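Long-range contact in 2-(acetamidomethylene)succinate hydrolase (Mesorhizobium loti, PDB 3KXP), which catalyses the last step of vitamin B6 degradation, hydrolysing (E)-2-(acetamidomethylene)succinate to succinic semialdehyde, acetate, ammonia and carbon dioxide: residues A[58-64]-A[97-103]. Numbering follows the deposited sequence.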
loop_
_atom_site.group_PDB
_atom_site.type_symbol
_atom_site.label_atom_id
_atom_site.label_comp_id
_atom_site.label_asym_id
_atom_site.label_seq_id
_atom_site.Cartn_x
_atom_site.Cartn_y
_atom_site.Cartn_z
ATOM N N ILE A 58 26.985 2.232 20.278
ATOM C CA ILE A 58 26.383 1.412 21.326
ATOM C C ILE A 58 26.383 -0.048 20.887
ATOM O O ILE A 58 26.715 -0.355 19.744
ATOM C CB ILE A 58 24.914 1.868 21.609
ATOM C CG1 ILE A 58 24.319 1.069 22.767
ATOM C CG2 ILE A 58 24.053 1.680 20.362
ATOM C CD1 ILE A 58 22.935 1.530 23.186
ATOM N N THR A 59 26.026 -0.947 21.800
ATOM C CA THR A 59 25.962 -2.367 21.485
ATOM C C THR A 59 24.509 -2.810 21.621
ATOM O O THR A 59 23.848 -2.514 22.625
ATOM C CB THR A 59 26.857 -3.199 22.442
ATOM O OG1 THR A 59 28.226 -2.794 22.283
ATOM C CG2 THR A 59 26.734 -4.700 22.139
ATOM N N LEU A 60 24.013 -3.519 20.608
ATOM C CA LEU A 60 22.629 -3.978 20.608
ATOM C C LEU A 60 22.519 -5.482 20.476
ATOM O O LEU A 60 23.351 -6.110 19.831
ATOM C CB LEU A 60 21.865 -3.331 19.449
ATOM C CG LEU A 60 21.798 -1.805 19.430
ATOM C CD1 LEU A 60 21.127 -1.331 18.145
ATOM C CD2 LEU A 60 21.039 -1.316 20.648
ATOM N N ASN A 61 21.491 -6.060 21.089
ATOM C CA ASN A 61 21.255 -7.497 20.994
ATOM C C ASN A 61 20.292 -7.728 19.827
ATOM O O ASN A 61 19.337 -6.969 19.652
ATOM C CB ASN A 61 20.628 -8.031 22.283
ATOM C CG ASN A 61 20.411 -9.532 22.242
ATOM O OD1 ASN A 61 21.358 -10.291 22.062
ATOM N ND2 ASN A 61 19.160 -9.968 22.404
ATOM N N VAL A 62 20.542 -8.760 19.027
ATOM C CA VAL A 62 19.676 -9.050 17.890
ATOM C C VAL A 62 19.432 -10.548 17.744
ATOM O O VAL A 62 20.160 -11.359 18.314
ATOM C CB VAL A 62 20.278 -8.498 16.566
ATOM C CG1 VAL A 62 20.547 -7.006 16.699
ATOM C CG2 VAL A 62 21.561 -9.232 16.220
ATOM N N ARG A 63 18.386 -10.894 16.996
ATOM C CA ARG A 63 18.003 -12.282 16.733
ATOM C C ARG A 63 17.979 -12.426 15.216
ATOM O O ARG A 63 17.206 -11.741 14.544
ATOM C CB ARG A 63 16.607 -12.565 17.293
ATOM C CG ARG A 63 16.483 -12.364 18.789
ATOM C CD ARG A 63 15.033 -12.455 19.247
ATOM N NE ARG A 63 14.909 -12.332 20.699
ATOM C CZ ARG A 63 14.906 -13.360 21.547
ATOM N NH1 ARG A 63 15.017 -14.604 21.089
ATOM N NH2 ARG A 63 14.790 -13.144 22.857
ATOM N N GLU A 64 18.811 -13.311 14.679
ATOM C CA GLU A 64 18.888 -13.481 13.235
ATOM C C GLU A 64 18.452 -14.841 12.727
ATOM O O GLU A 64 18.534 -15.841 13.436
ATOM C CB GLU A 64 20.318 -13.263 12.747
ATOM C CG GLU A 64 21.012 -12.020 13.259
ATOM C CD GLU A 64 22.479 -11.986 12.837
ATOM O OE1 GLU A 64 22.743 -12.041 11.612
ATOM O OE2 GLU A 64 23.363 -11.913 13.727
ATOM N N THR A 97 15.939 -12.017 8.163
ATOM C CA THR A 97 15.145 -11.347 9.183
ATOM C C THR A 97 15.907 -11.187 10.493
ATOM O O THR A 97 16.379 -12.166 11.078
ATOM C CB THR A 97 13.851 -12.128 9.475
ATOM O OG1 THR A 97 14.180 -13.408 10.031
ATOM C CG2 THR A 97 13.053 -12.332 8.196
ATOM N N ILE A 98 16.012 -9.950 10.962
ATOM C CA ILE A 98 16.705 -9.668 12.206
ATOM C C ILE A 98 15.873 -8.747 13.090
ATOM O O ILE A 98 15.495 -7.647 12.676
ATOM C CB ILE A 98 18.084 -9.008 11.949
ATOM C CG1 ILE A 98 18.974 -9.961 11.133
ATOM C CG2 ILE A 98 18.752 -8.678 13.272
ATOM C CD1 ILE A 98 20.394 -9.452 10.854
ATOM N N ALA A 99 15.575 -9.208 14.301
ATOM C CA ALA A 99 14.811 -8.412 15.255
ATOM C C ALA A 99 15.826 -7.745 16.174
ATOM O O ALA A 99 16.791 -8.379 16.599
ATOM C CB ALA A 99 13.875 -9.306 16.058
ATOM N N VAL A 100 15.610 -6.477 16.492
ATOM C CA VAL A 100 16.554 -5.745 17.328
ATOM C C VAL A 100 16.025 -5.297 18.678
ATOM O O VAL A 100 14.970 -4.663 18.767
ATOM C CB VAL A 100 17.055 -4.460 16.607
ATOM C CG1 VAL A 100 18.092 -3.756 17.448
ATOM C CG2 VAL A 100 17.603 -4.808 15.233
ATOM N N ASP A 101 16.759 -5.626 19.734
ATOM C CA ASP A 101 16.384 -5.164 21.059
ATOM C C ASP A 101 16.897 -3.740 20.997
ATOM O O ASP A 101 18.089 -3.518 20.798
ATOM C CB ASP A 101 17.123 -5.949 22.146
ATOM C CG ASP A 101 16.452 -7.266 22.463
ATOM O OD1 ASP A 101 17.034 -8.070 23.224
ATOM O OD2 ASP A 101 15.330 -7.491 21.955
ATOM N N GLN A 102 16.016 -2.761 21.131
ATOM C CA GLN A 102 16.492 -1.397 21.041
ATOM C C GLN A 102 17.057 -0.897 22.368
ATOM O O GLN A 102 16.810 -1.489 23.420
ATOM C CB GLN A 102 15.373 -0.508 20.513
ATOM C CG GLN A 102 14.912 -0.978 19.140
ATOM C CD GLN A 102 13.641 -0.313 18.687
ATOM O OE1 GLN A 102 13.668 0.708 17.992
ATOM N NE2 GLN A 102 12.509 -0.879 19.091
ATOM N N ARG A 103 17.839 0.176 22.304
ATOM C CA ARG A 103 18.453 0.734 23.494
ATOM C C ARG A 103 17.467 0.861 24.647
ATOM O O ARG A 103 16.321 1.278 24.466
ATOM C CB ARG A 103 19.065 2.101 23.190
ATOM C CG ARG A 103 18.056 3.189 22.864
ATOM C CD ARG A 103 18.748 4.533 22.881
ATOM N NE ARG A 103 19.897 4.533 21.979
ATOM C CZ ARG A 103 20.965 5.306 22.127
ATOM N NH1 ARG A 103 21.962 5.238 21.255
ATOM N NH2 ARG A 103 21.043 6.132 23.155
HETATM O O HOH W 1 15.110 -9.996 23.579
#
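Asn-61 and Asp-101 are joined twice. The backbone N of Asp-101 donates to Asn-61 O (2.9 Å), and Asn-61 ND2 donates to Asp-101 OD1 at 3.0 Å. The second bond is nearly straight (168°). It leaves in the plane of the amide but meets OD1 from above the carboxylate plane. Asn-61 CG lies anti to the backbone N (chi1 -178°), which brings the amide beside the carboxylate, their planes turned 46° apart. Water 1 donates to Asp-101 OD1 (2.7 Å) and accepts from Arg-63 NH2 at the guanidinium edge. Next along, Arg-63 and Ala-99 form a hydrogen-bonded antiparallel pair, with 3.0 Å for both Arg-63 N to Ala-99 O and Ala-99 N to Arg-63 O. Val-62, Val-100, Glu-64 and Ile-98 share the other face. There Val-62 CB rests on Ile-98 CG2 (3.6 Å), and the methylene CG of Glu-64 lies along Ile-98 CD1 (3.6 Å). Strand 59-65 is the second strand of the alpha/beta hydrolase sheet, and here the antiparallel N-terminal strands join the parallel part through strand 96-100. Beyond the strand pairing, Leu-60 CD2 packs on Asp-101 O (3.7 Å). Ile-58 CD1 reaches Arg-103 CB and lies over one face of its guanidinium, toward the rim. Ser-81 bonds both Asp-101 OD2 and Arg-63 NE. An alanine in place of Asp-101 would probably leave Asn-61 ND2 and Ser-81 without this acceptor and the water bridge to Arg-63 broken. Salt bridges to Arg-51 and Arg-133 hold the Glu-64 carboxylate, while Asp-123 of helix 117-131 pairs with Arg-103.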